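Side-chain contacts in delta-aminolevulinic acid dehydratase (Toxoplasma gondii ME49, PDB 3OBK), which catalyses the condensation of two molecules of 5-aminolevulinic acid into porphobilinogen, an early step in making haem and other tetrapyrroles: residues 49-54 with 220-225; 56-61 with 72-77; 32-37 with 351-356; 268-273 with 315-320. All blocks are in the same frame, centred on the assembly; numbering follows the deposited sequence.

Overall arrangement
Contacts 1, 2 and 4 belong to the TIM barrel, whereas contact 3 joins the N-terminal arm to the C-terminal tail. Along the chain, contact 3 encloses the other three, contact 2 is nested within contact 1, and contact 4 follows contact 1. Contacts 1 and 2 lie about 12 Å apart, centre to centre, and touch where Ala225 CB meets Ile61 CD1 at 3.6 Å; strands 46-53 and 59-60 reach the same sheet. Contacts 3 and 4, about 20 Å apart between centres, meet where Phe351 CE1 approaches Leu315 CD1 at 3.7 Å. Contact 1 holds Phe222 and Arg223 of the product pocket, about 36 Å between centres from contact 3; contacts 3 and 4 both touch the second and third subunits.

Contact 1 (49-54 with 220-225). With PBG (3-[5-(aminomethyl)-4-(carboxymethyl)-1H-pyrrol-3-yl]propanoic acid), chain L.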
# COMPACT_ATOMS: atom_id res chain seq x y z
N PRO A 49 -13.68 -1.78 -35.78
CA PRO A 49 -12.91 -2.74 -36.54
C PRO A 49 -13.64 -3.26 -37.78
O PRO A 49 -14.80 -3.66 -37.68
CB PRO A 49 -12.67 -3.89 -35.53
CG PRO A 49 -13.37 -3.50 -34.27
CD PRO A 49 -14.38 -2.45 -34.68
N LEU A 50 -12.95 -3.23 -38.92
CA LEU A 50 -13.55 -3.58 -40.20
C LEU A 50 -12.75 -4.64 -40.95
O LEU A 50 -11.55 -4.85 -40.71
CB LEU A 50 -13.69 -2.35 -41.09
CG LEU A 50 -14.53 -1.21 -40.52
CD1 LEU A 50 -14.28 0.07 -41.28
CD2 LEU A 50 -16.03 -1.61 -40.51
N PHE A 51 -13.46 -5.31 -41.85
CA PHE A 51 -12.92 -6.38 -42.66
C PHE A 51 -12.99 -5.97 -44.10
O PHE A 51 -14.05 -5.52 -44.57
CB PHE A 51 -13.76 -7.63 -42.49
CG PHE A 51 -13.80 -8.13 -41.10
CD1 PHE A 51 -12.75 -8.88 -40.59
CD2 PHE A 51 -14.87 -7.83 -40.27
CE1 PHE A 51 -12.80 -9.33 -39.27
CE2 PHE A 51 -14.91 -8.28 -38.98
CZ PHE A 51 -13.88 -9.02 -38.47
N VAL A 52 -11.87 -6.17 -44.79
CA VAL A 52 -11.79 -5.91 -46.22
C VAL A 52 -11.32 -7.14 -46.98
O VAL A 52 -10.45 -7.87 -46.52
CB VAL A 52 -10.86 -4.73 -46.55
CG1 VAL A 52 -9.48 -4.96 -45.97
CG2 VAL A 52 -10.80 -4.50 -48.08
N HIS A 53 -11.88 -7.35 -48.17
CA HIS A 53 -11.41 -8.40 -49.08
C HIS A 53 -11.24 -7.88 -50.50
O HIS A 53 -11.74 -6.82 -50.85
CB HIS A 53 -12.31 -9.64 -49.02
CG HIS A 53 -13.70 -9.45 -49.57
ND1 HIS A 53 -14.57 -10.51 -49.74
CD2 HIS A 53 -14.36 -8.35 -50.00
CE1 HIS A 53 -15.70 -10.08 -50.26
NE2 HIS A 53 -15.60 -8.77 -50.42
N ASP A 54 -10.52 -8.64 -51.32
CA ASP A 54 -10.22 -8.22 -52.68
C ASP A 54 -11.25 -8.78 -53.65
O ASP A 54 -10.93 -9.60 -54.48
CB ASP A 54 -8.81 -8.72 -53.07
CG ASP A 54 -8.05 -7.73 -53.91
OD1 ASP A 54 -8.66 -6.81 -54.52
OD2 ASP A 54 -6.82 -7.87 -53.95
N GLY A 220 -14.73 -16.90 -32.52
CA GLY A 220 -15.18 -17.73 -33.63
C GLY A 220 -15.67 -16.95 -34.84
O GLY A 220 -15.27 -17.25 -35.97
N PRO A 221 -16.59 -16.00 -34.62
CA PRO A 221 -17.12 -15.25 -35.76
C PRO A 221 -16.07 -14.42 -36.49
O PRO A 221 -16.12 -14.29 -37.70
CB PRO A 221 -18.21 -14.37 -35.14
CG PRO A 221 -18.63 -15.12 -33.91
CD PRO A 221 -17.39 -15.80 -33.40
N PHE A 222 -15.09 -13.89 -35.76
CA PHE A 222 -13.95 -13.26 -36.42
C PHE A 222 -13.27 -14.27 -37.41
O PHE A 222 -12.99 -13.93 -38.56
CB PHE A 222 -12.96 -12.73 -35.38
CG PHE A 222 -11.68 -12.16 -35.96
CD1 PHE A 222 -10.61 -13.00 -36.29
CD2 PHE A 222 -11.52 -10.78 -36.12
CE1 PHE A 222 -9.44 -12.48 -36.78
CE2 PHE A 222 -10.35 -10.23 -36.60
CZ PHE A 222 -9.31 -11.08 -36.97
N ARG A 223 -13.03 -15.50 -36.94
CA ARG A 223 -12.39 -16.50 -37.77
C ARG A 223 -13.26 -16.95 -38.95
O ARG A 223 -12.75 -17.41 -39.95
CB ARG A 223 -11.96 -17.69 -36.91
CG ARG A 223 -10.83 -17.35 -35.93
CD ARG A 223 -10.59 -18.46 -34.94
NE ARG A 223 -9.62 -18.11 -33.90
CZ ARG A 223 -9.47 -18.78 -32.77
NH1 ARG A 223 -10.23 -19.85 -32.51
NH2 ARG A 223 -8.57 -18.40 -31.87
N ASP A 224 -14.58 -16.81 -38.83
CA ASP A 224 -15.44 -17.01 -40.00
C ASP A 224 -15.18 -15.87 -40.98
O ASP A 224 -15.07 -16.12 -42.18
CB ASP A 224 -16.92 -17.03 -39.62
CG ASP A 224 -17.29 -18.21 -38.70
OD1 ASP A 224 -16.56 -19.23 -38.70
OD2 ASP A 224 -18.33 -18.10 -37.98
N ALA A 225 -15.07 -14.64 -40.47
CA ALA A 225 -14.88 -13.45 -41.32
C ALA A 225 -13.63 -13.54 -42.19
O ALA A 225 -13.67 -13.23 -43.40
CB ALA A 225 -14.86 -12.17 -40.51
CHA PBG L . -5.57 -12.57 -34.93
C1A PBG L . -6.79 -11.91 -34.37
C2A PBG L . -7.89 -12.55 -33.82
C3A PBG L . -8.76 -11.54 -33.43
C4A PBG L . -8.12 -10.34 -33.67
NA PBG L . -6.95 -10.58 -34.26
C5A PBG L . -8.22 -14.02 -33.80
C6A PBG L . -7.40 -14.88 -32.94
O1A PBG L . -6.28 -14.41 -32.58
O2A PBG L . -7.77 -16.04 -32.67
C7A PBG L . -10.11 -11.75 -32.87
C8A PBG L . -11.00 -10.56 -32.80
C9A PBG L . -12.43 -10.77 -32.53
O3A PBG L . -13.21 -9.89 -32.88
O4A PBG L . -12.92 -11.88 -32.26
N1 PBG L . -4.33 -12.37 -34.25
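Phe51 on strand 46-53 and Ala225 on helix 220-226 mark the closest backbone approach, 7.5 Å from Phe51 CA to Ala225 CA, and no hydrogen bond spans the gap. Side chains fill it instead. Ala225 CB sits over one face of the Phe51 ring, 3.8 Å from its centroid and 14° off the normal, which defines a CH-pi contact. Phe222 comes to the rim of the same ring: Phe222 CD2 lies near the Phe51 plane, 3.7 Å from Phe51 CE1. The two ring planes stand 60° apart, an oblique aromatic pair. With CG anti to the backbone N (chi1 175°), Phe222 reaches the bound porphobilinogen as well, whose C3A lies 3.4 Å above the Phe222 plane, over the ring centre. Next along the helix, the extended Arg223 brings its guanidinium edge to the product carboxylate. Arg223 NH2 donates to PBG O2A at 2.6 Å, and Arg223 NE reaches the same oxygen in a weak, more bent bond at 3.0 Å. Lys213, Ser183, Ser293, Tyr332 and Asp146 also hydrogen-bond the product. Phe51 therefore backs a first-shell aromatic residue in the active site of porphobilinogen synthase, where a helix following barrel strand 206-213 lies over the first strand of a TIM barrel.

Contact 2 (56-61 with 72-77); sequences ETSVPI and MEDLLK
Ser58 meets Asp74 where a small antiparallel pair of strands, 59-60 with 68-70, runs into helix 72-84, within the beta-alpha-beta connection from barrel strand 46-53 to its parallel neighbour 89-95. The contact is small, burying 74 Å² in all, and has one direct hydrogen bond across it, from Ser58 OG to Asp74 OD2 at 2.8 Å. Both side chains turn beside their own backbone N, the serine hydroxyl at chi1 -73° and the aspartate carboxylate at chi1 -81°. The second Asp74 torsion, chi2 -9°, nearly eclipses OD1 with CA and thereby directs OD2 outward to the serine. Asp74 OD2 accepts with its anti lone pair, the one away from the other carboxylate oxygen. Ser58 OG is also hydrogen-bonded to the backbone N of Ser71, while Ser71 OG is bonded to Asp74 N, so the polar network closes around the first turn of the helix. Near the N-terminal end of helix 72-84, the Asp74 carboxylate would probably interact favourably with the helix dipole. Leu75, the next residue, packs instead on Leu50 and Val52 of strand 46-53. A water completes the surface link: it accepts from Ser58 N at 2.8 Å and donates to Asp74 OD2 at 2.6 Å.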
# COMPACT_ATOMS: atom_id res chain seq x y z
N GLU A 56 -15.11 -7.56 -55.84
CA GLU A 56 -15.82 -6.38 -56.35
C GLU A 56 -16.98 -5.99 -55.43
O GLU A 56 -17.38 -4.83 -55.37
CB GLU A 56 -16.32 -6.64 -57.79
N THR A 57 -17.48 -6.99 -54.70
CA THR A 57 -18.73 -6.87 -53.95
C THR A 57 -18.59 -7.24 -52.46
O THR A 57 -17.80 -8.09 -52.07
CB THR A 57 -19.83 -7.72 -54.66
OG1 THR A 57 -20.18 -7.06 -55.88
CG2 THR A 57 -21.05 -7.88 -53.81
N SER A 58 -19.34 -6.54 -51.62
CA SER A 58 -19.34 -6.83 -50.20
C SER A 58 -20.23 -8.02 -49.93
O SER A 58 -21.21 -8.24 -50.64
CB SER A 58 -19.76 -5.61 -49.40
OG SER A 58 -18.72 -4.65 -49.41
N VAL A 59 -19.85 -8.80 -48.92
CA VAL A 59 -20.50 -10.06 -48.55
C VAL A 59 -20.71 -10.05 -47.04
O VAL A 59 -19.74 -9.89 -46.28
CB VAL A 59 -19.61 -11.28 -48.94
CG1 VAL A 59 -20.05 -12.57 -48.21
CG2 VAL A 59 -19.65 -11.48 -50.46
N PRO A 60 -21.95 -10.25 -46.59
CA PRO A 60 -22.21 -10.31 -45.18
C PRO A 60 -21.49 -11.48 -44.50
O PRO A 60 -21.29 -12.54 -45.13
CB PRO A 60 -23.73 -10.53 -45.09
CG PRO A 60 -24.26 -10.11 -46.41
CD PRO A 60 -23.18 -10.48 -47.37
N ILE A 61 -21.11 -11.24 -43.24
CA ILE A 61 -20.59 -12.27 -42.33
C ILE A 61 -21.77 -12.82 -41.52
O ILE A 61 -22.33 -12.17 -40.63
CB ILE A 61 -19.54 -11.68 -41.40
CG1 ILE A 61 -18.41 -11.04 -42.22
CG2 ILE A 61 -19.03 -12.73 -40.45
CD1 ILE A 61 -17.57 -10.01 -41.42
N MET A 72 -13.03 -2.87 -51.29
CA MET A 72 -12.28 -1.65 -51.09
C MET A 72 -13.18 -0.42 -51.18
O MET A 72 -13.11 0.45 -50.36
CB MET A 72 -11.15 -1.54 -52.10
CG MET A 72 -10.22 -0.39 -51.80
SD MET A 72 -9.17 -0.81 -50.42
CE MET A 72 -8.01 -1.88 -51.31
N GLU A 73 -14.01 -0.34 -52.20
CA GLU A 73 -14.88 0.82 -52.38
C GLU A 73 -15.80 1.00 -51.15
O GLU A 73 -15.94 2.09 -50.63
CB GLU A 73 -15.68 0.64 -53.67
CG GLU A 73 -16.41 1.86 -54.08
CD GLU A 73 -17.86 1.57 -54.56
OE1 GLU A 73 -18.07 1.24 -55.78
OE2 GLU A 73 -18.78 1.70 -53.69
N ASP A 74 -16.40 -0.08 -50.68
CA ASP A 74 -17.33 -0.03 -49.56
C ASP A 74 -16.60 0.23 -48.23
O ASP A 74 -17.18 0.83 -47.32
CB ASP A 74 -18.16 -1.33 -49.46
CG ASP A 74 -19.36 -1.35 -50.43
OD1 ASP A 74 -19.65 -0.32 -51.05
OD2 ASP A 74 -20.01 -2.42 -50.55
N LEU A 75 -15.33 -0.20 -48.14
CA LEU A 75 -14.47 0.18 -47.01
C LEU A 75 -14.40 1.69 -46.86
O LEU A 75 -14.65 2.22 -45.79
CB LEU A 75 -13.06 -0.38 -47.15
CG LEU A 75 -12.06 -0.07 -46.04
CD1 LEU A 75 -12.50 -0.62 -44.64
CD2 LEU A 75 -10.69 -0.60 -46.41
N LEU A 76 -14.06 2.38 -47.94
CA LEU A 76 -14.05 3.82 -47.92
C LEU A 76 -15.43 4.38 -47.56
O LEU A 76 -15.50 5.30 -46.76
CB LEU A 76 -13.58 4.39 -49.25
CG LEU A 76 -12.27 3.87 -49.89
CD1 LEU A 76 -11.82 4.84 -50.98
CD2 LEU A 76 -11.11 3.63 -48.91
N LYS A 77 -16.51 3.83 -48.10
CA LYS A 77 -17.84 4.32 -47.74
C LYS A 77 -18.07 4.18 -46.24
O LYS A 77 -18.61 5.07 -45.60
CB LYS A 77 -19.00 3.63 -48.52
O HOH W 1 -20.71 -4.18 -52.32

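Contact 3 (32-37 with 351-356); sequences VRQLVQ and FTEPCY. With EDO (1,2-ethanediol), chain M.
Gln34 NE2 lies 3.1 Å from Glu353 OE1, yet the angle is too poor for a hydrogen bond, and it is a bound 1,2-ethanediol that links the two segments. The two side chains approach askew, their amide and carboxylate planes 64° apart. The diol donates from EDO O1 to Glu353 OE1 at 2.6 Å and from EDO O2 to Gln37 OE1 at 2.7 Å. Gln34 NE2 adds a long, weak bond to EDO O2 at 3.5 Å, though a fairly straight one (164°), and comes within 2.9 Å of EDO O1. Gln34, on helix 30-36, and Gln37, in the loop that follows, both extend beyond CG to reach it. Glu353 holds its CG between backbone N and carbonyl carbon (chi1 78°), then runs out straight toward them from strand 353-355. Glu353 and Cys355 also pair in an antiparallel ladder with a strand of the third subunit. The strongest polar partners of the two side chains, Lys88 of that subunit for Gln34 OE1 and Ser44 of that subunit for Glu353 OE1, lie across the interface, which suggests that these groups matter more there than between arm and tail. Chemically, arm and tail make a near approach without a direct hydrogen bond, bridged by a diol probably taken from the crystallisation liquor.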
# COMPACT_ATOMS: atom_id res chain seq x y z
N VAL A 32 -28.74 14.70 -9.76
CA VAL A 32 -27.76 14.31 -8.76
C VAL A 32 -26.94 13.16 -9.28
O VAL A 32 -25.72 13.09 -9.04
CB VAL A 32 -28.42 13.89 -7.40
CG1 VAL A 32 -27.36 13.50 -6.40
CG2 VAL A 32 -29.18 15.04 -6.82
N ARG A 33 -27.59 12.24 -9.98
CA ARG A 33 -26.82 11.17 -10.60
C ARG A 33 -25.75 11.73 -11.57
O ARG A 33 -24.60 11.27 -11.59
CB ARG A 33 -27.74 10.18 -11.28
CG ARG A 33 -28.61 9.38 -10.26
CD ARG A 33 -29.22 8.11 -10.88
NE ARG A 33 -30.18 8.44 -11.92
CZ ARG A 33 -31.44 8.84 -11.71
NH1 ARG A 33 -32.23 9.12 -12.74
NH2 ARG A 33 -31.92 8.95 -10.47
N GLN A 34 -26.11 12.78 -12.31
CA GLN A 34 -25.18 13.42 -13.23
C GLN A 34 -24.02 14.18 -12.52
O GLN A 34 -22.88 14.22 -13.02
CB GLN A 34 -25.95 14.38 -14.14
CG GLN A 34 -26.70 13.66 -15.24
CD GLN A 34 -27.40 14.63 -16.15
OE1 GLN A 34 -28.19 15.47 -15.70
NE2 GLN A 34 -27.13 14.52 -17.46
N LEU A 35 -24.33 14.78 -11.37
CA LEU A 35 -23.31 15.48 -10.59
C LEU A 35 -22.24 14.53 -10.15
O LEU A 35 -21.08 14.93 -10.10
CB LEU A 35 -23.87 16.13 -9.33
CG LEU A 35 -24.34 17.57 -9.29
CD1 LEU A 35 -24.25 17.97 -7.84
CD2 LEU A 35 -23.53 18.51 -10.17
N VAL A 36 -22.63 13.32 -9.79
CA VAL A 36 -21.71 12.36 -9.19
C VAL A 36 -21.25 11.22 -10.12
O VAL A 36 -20.54 10.34 -9.67
CB VAL A 36 -22.29 11.71 -7.86
CG1 VAL A 36 -22.93 12.74 -6.97
CG2 VAL A 36 -23.27 10.60 -8.17
N GLN A 37 -21.63 11.25 -11.39
CA GLN A 37 -21.31 10.18 -12.35
C GLN A 37 -19.82 10.10 -12.62
O GLN A 37 -19.21 11.06 -13.02
CB GLN A 37 -22.07 10.48 -13.66
CG GLN A 37 -21.90 9.50 -14.79
CD GLN A 37 -22.69 9.88 -16.05
OE1 GLN A 37 -23.71 10.56 -15.98
NE2 GLN A 37 -22.24 9.40 -17.20
N PHE A 351 -30.48 11.28 -23.42
CA PHE A 351 -29.39 10.72 -22.61
C PHE A 351 -27.98 11.29 -22.86
O PHE A 351 -27.01 10.86 -22.21
CB PHE A 351 -29.36 9.20 -22.76
CG PHE A 351 -28.89 8.73 -24.11
CD1 PHE A 351 -27.57 8.34 -24.31
CD2 PHE A 351 -29.76 8.68 -25.19
CE1 PHE A 351 -27.15 7.89 -25.54
CE2 PHE A 351 -29.34 8.24 -26.41
CZ PHE A 351 -28.03 7.85 -26.59
N THR A 352 -27.84 12.25 -23.78
CA THR A 352 -26.51 12.74 -24.09
C THR A 352 -26.33 14.19 -23.72
O THR A 352 -27.30 14.91 -23.56
CB THR A 352 -26.16 12.53 -25.58
OG1 THR A 352 -27.11 13.24 -26.42
CG2 THR A 352 -26.12 11.04 -25.90
N GLU A 353 -25.08 14.62 -23.57
CA GLU A 353 -24.76 16.05 -23.47
C GLU A 353 -23.34 16.30 -23.97
O GLU A 353 -22.61 15.36 -24.25
CB GLU A 353 -24.95 16.57 -22.04
CG GLU A 353 -23.87 16.23 -21.10
CD GLU A 353 -24.19 16.67 -19.69
OE1 GLU A 353 -24.82 15.89 -18.93
OE2 GLU A 353 -23.81 17.80 -19.34
N PRO A 354 -22.99 17.57 -24.17
CA PRO A 354 -21.68 17.88 -24.70
C PRO A 354 -20.60 17.64 -23.68
O PRO A 354 -20.83 17.82 -22.48
CB PRO A 354 -21.73 19.36 -24.98
CG PRO A 354 -23.11 19.77 -24.81
CD PRO A 354 -23.82 18.77 -24.02
N CYS A 355 -19.42 17.26 -24.15
CA CYS A 355 -18.25 17.23 -23.31
C CYS A 355 -17.05 17.75 -24.06
O CYS A 355 -17.10 17.94 -25.30
CB CYS A 355 -17.97 15.79 -22.89
SG CYS A 355 -17.29 14.73 -24.18
N TYR A 356 -15.96 17.95 -23.31
CA TYR A 356 -14.65 18.22 -23.89
C TYR A 356 -13.56 17.73 -23.00
O TYR A 356 -13.80 17.43 -21.83
CB TYR A 356 -14.43 19.71 -24.19
CG TYR A 356 -14.22 20.57 -22.97
CD1 TYR A 356 -12.95 20.83 -22.51
CD2 TYR A 356 -15.30 21.13 -22.29
CE1 TYR A 356 -12.74 21.64 -21.38
CE2 TYR A 356 -15.11 21.92 -21.16
CZ TYR A 356 -13.82 22.18 -20.70
OH TYR A 356 -13.62 22.94 -19.57
OXT TYR A 356 -12.42 17.65 -23.46
C1 EDO M . -25.21 12.61 -20.23
O1 EDO M . -25.96 13.82 -20.06
C2 EDO M . -24.11 12.44 -19.17
O2 EDO M . -24.70 12.10 -17.91

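Contact 4 (268-273 with 315-320); sequences PGLPYL and LEVLKS
Leu270 meets Val317 in the tight part of this contact, where the loop after strand 263-267 faces helix 310-324. Leu270 CD1 touches both valine branches almost equally, with Val317 CG2 at 3.9 Å and Val317 CG1 at 4.0 Å, so the methyl rests across the fork of the valine. The two side chains cross at about a right angle. Leu270 bends beside its own backbone N (chi1 -74°) and then runs straight on (chi2 -176°), which carries CD1 out to the helix. The distance it spans is 7.7 Å from Leu270 CA to Val317 CA.

One helical turn on, packing is looser. Leu273 CD1 stays 4.3 Å from Ser320 CB and no closer to Ser320 O, and no hydrogen bond crosses the two segments. This looser side does not open to solvent, since all four touching residues are buried in the assembly; Leu273 also packs on Phe321 and Ala324 of the same helix and on Pro271 of the second subunit. The loop itself is held by its backbone: Tyr272 N bonds Gly269 O at 2.7 Å within a short 3-10 turn, and Glu295 accepts from the backbone N of Gly269 and of Leu270. Tyr272 OH is hydrogen-bonded to Glu316 OE2 of the second subunit, and Glu316 OE2 to Tyr272 OH of that chain, while Val317 packs on its Phe218. The loop between barrel strand 263-267 and helix 273-282 thus packs on helix 310-324, which precedes barrel strand 328-331, in a TIM barrel, at a subunit interface and with the Leu270 side chain about 13 Å from the bound porphobilinogen.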
# COMPACT_ATOMS: atom_id res chain seq x y z
N PRO A 268 -10.28 -11.05 -24.63
CA PRO A 268 -11.57 -10.41 -24.91
C PRO A 268 -12.02 -9.37 -23.89
O PRO A 268 -11.24 -8.92 -23.09
CB PRO A 268 -12.54 -11.59 -24.97
CG PRO A 268 -11.67 -12.78 -25.28
CD PRO A 268 -10.38 -12.51 -24.60
N GLY A 269 -13.30 -8.98 -23.96
CA GLY A 269 -13.77 -7.76 -23.32
C GLY A 269 -14.48 -7.94 -22.00
O GLY A 269 -13.85 -8.02 -20.96
N LEU A 270 -15.81 -8.01 -22.05
CA LEU A 270 -16.62 -8.10 -20.85
C LEU A 270 -16.18 -9.22 -19.92
O LEU A 270 -16.08 -9.03 -18.72
CB LEU A 270 -18.11 -8.26 -21.20
CG LEU A 270 -18.80 -7.01 -21.71
CD1 LEU A 270 -20.28 -7.31 -21.91
CD2 LEU A 270 -18.59 -5.84 -20.76
N PRO A 271 -15.91 -10.41 -20.47
CA PRO A 271 -15.46 -11.43 -19.53
C PRO A 271 -14.06 -11.23 -18.96
O PRO A 271 -13.60 -12.10 -18.28
CB PRO A 271 -15.51 -12.73 -20.34
CG PRO A 271 -16.21 -12.41 -21.61
CD PRO A 271 -16.07 -10.93 -21.83
N TYR A 272 -13.38 -10.12 -19.25
CA TYR A 272 -12.03 -9.90 -18.71
C TYR A 272 -11.87 -8.54 -18.01
O TYR A 272 -10.76 -8.03 -17.83
CB TYR A 272 -11.00 -10.15 -19.81
CG TYR A 272 -11.02 -11.61 -20.22
CD1 TYR A 272 -10.26 -12.55 -19.54
CD2 TYR A 272 -11.87 -12.06 -21.24
CE1 TYR A 272 -10.29 -13.91 -19.89
CE2 TYR A 272 -11.93 -13.43 -21.59
CZ TYR A 272 -11.14 -14.35 -20.90
OH TYR A 272 -11.20 -15.69 -21.20
N LEU A 273 -13.00 -7.97 -17.58
CA LEU A 273 -13.00 -6.63 -16.97
C LEU A 273 -12.16 -6.63 -15.71
O LEU A 273 -11.56 -5.63 -15.38
CB LEU A 273 -14.42 -6.10 -16.71
CG LEU A 273 -15.40 -5.85 -17.91
CD1 LEU A 273 -16.75 -5.28 -17.44
CD2 LEU A 273 -14.76 -4.96 -18.98
N LEU A 315 -25.20 0.37 -24.93
CA LEU A 315 -24.74 1.57 -24.24
C LEU A 315 -24.28 1.31 -22.81
O LEU A 315 -23.40 2.04 -22.32
CB LEU A 315 -25.84 2.65 -24.22
CG LEU A 315 -26.31 3.21 -25.58
CD1 LEU A 315 -27.44 4.24 -25.50
CD2 LEU A 315 -25.12 3.79 -26.33
N GLU A 316 -24.85 0.32 -22.13
CA GLU A 316 -24.40 -0.07 -20.78
C GLU A 316 -23.05 -0.82 -20.84
O GLU A 316 -22.15 -0.63 -20.03
CB GLU A 316 -25.46 -0.94 -20.12
CG GLU A 316 -25.07 -1.56 -18.80
CD GLU A 316 -26.23 -2.27 -18.09
OE1 GLU A 316 -27.41 -2.11 -18.51
OE2 GLU A 316 -25.97 -3.01 -17.11
N VAL A 317 -22.92 -1.68 -21.85
CA VAL A 317 -21.71 -2.42 -22.08
C VAL A 317 -20.57 -1.44 -22.25
O VAL A 317 -19.56 -1.54 -21.58
CB VAL A 317 -21.88 -3.33 -23.32
CG1 VAL A 317 -20.52 -3.79 -23.88
CG2 VAL A 317 -22.77 -4.52 -22.96
N LEU A 318 -20.74 -0.46 -23.11
CA LEU A 318 -19.66 0.52 -23.34
C LEU A 318 -19.31 1.33 -22.08
O LEU A 318 -18.14 1.57 -21.79
CB LEU A 318 -20.03 1.45 -24.50
CG LEU A 318 -20.30 0.79 -25.86
CD1 LEU A 318 -20.64 1.83 -26.89
CD2 LEU A 318 -19.09 -0.03 -26.32
N LYS A 319 -20.32 1.71 -21.31
CA LYS A 319 -20.11 2.35 -20.03
C LYS A 319 -19.34 1.43 -19.09
O LYS A 319 -18.45 1.88 -18.38
CB LYS A 319 -21.43 2.77 -19.38
CG LYS A 319 -21.32 3.57 -18.12
CD LYS A 319 -20.53 4.85 -18.31
CE LYS A 319 -21.21 5.86 -19.18
NZ LYS A 319 -22.45 6.45 -18.55
N SER A 320 -19.67 0.14 -19.11
CA SER A 320 -18.94 -0.83 -18.29
C SER A 320 -17.44 -0.97 -18.62
O SER A 320 -16.63 -0.99 -17.73
CB SER A 320 -19.65 -2.20 -18.33
OG SER A 320 -20.88 -2.13 -17.60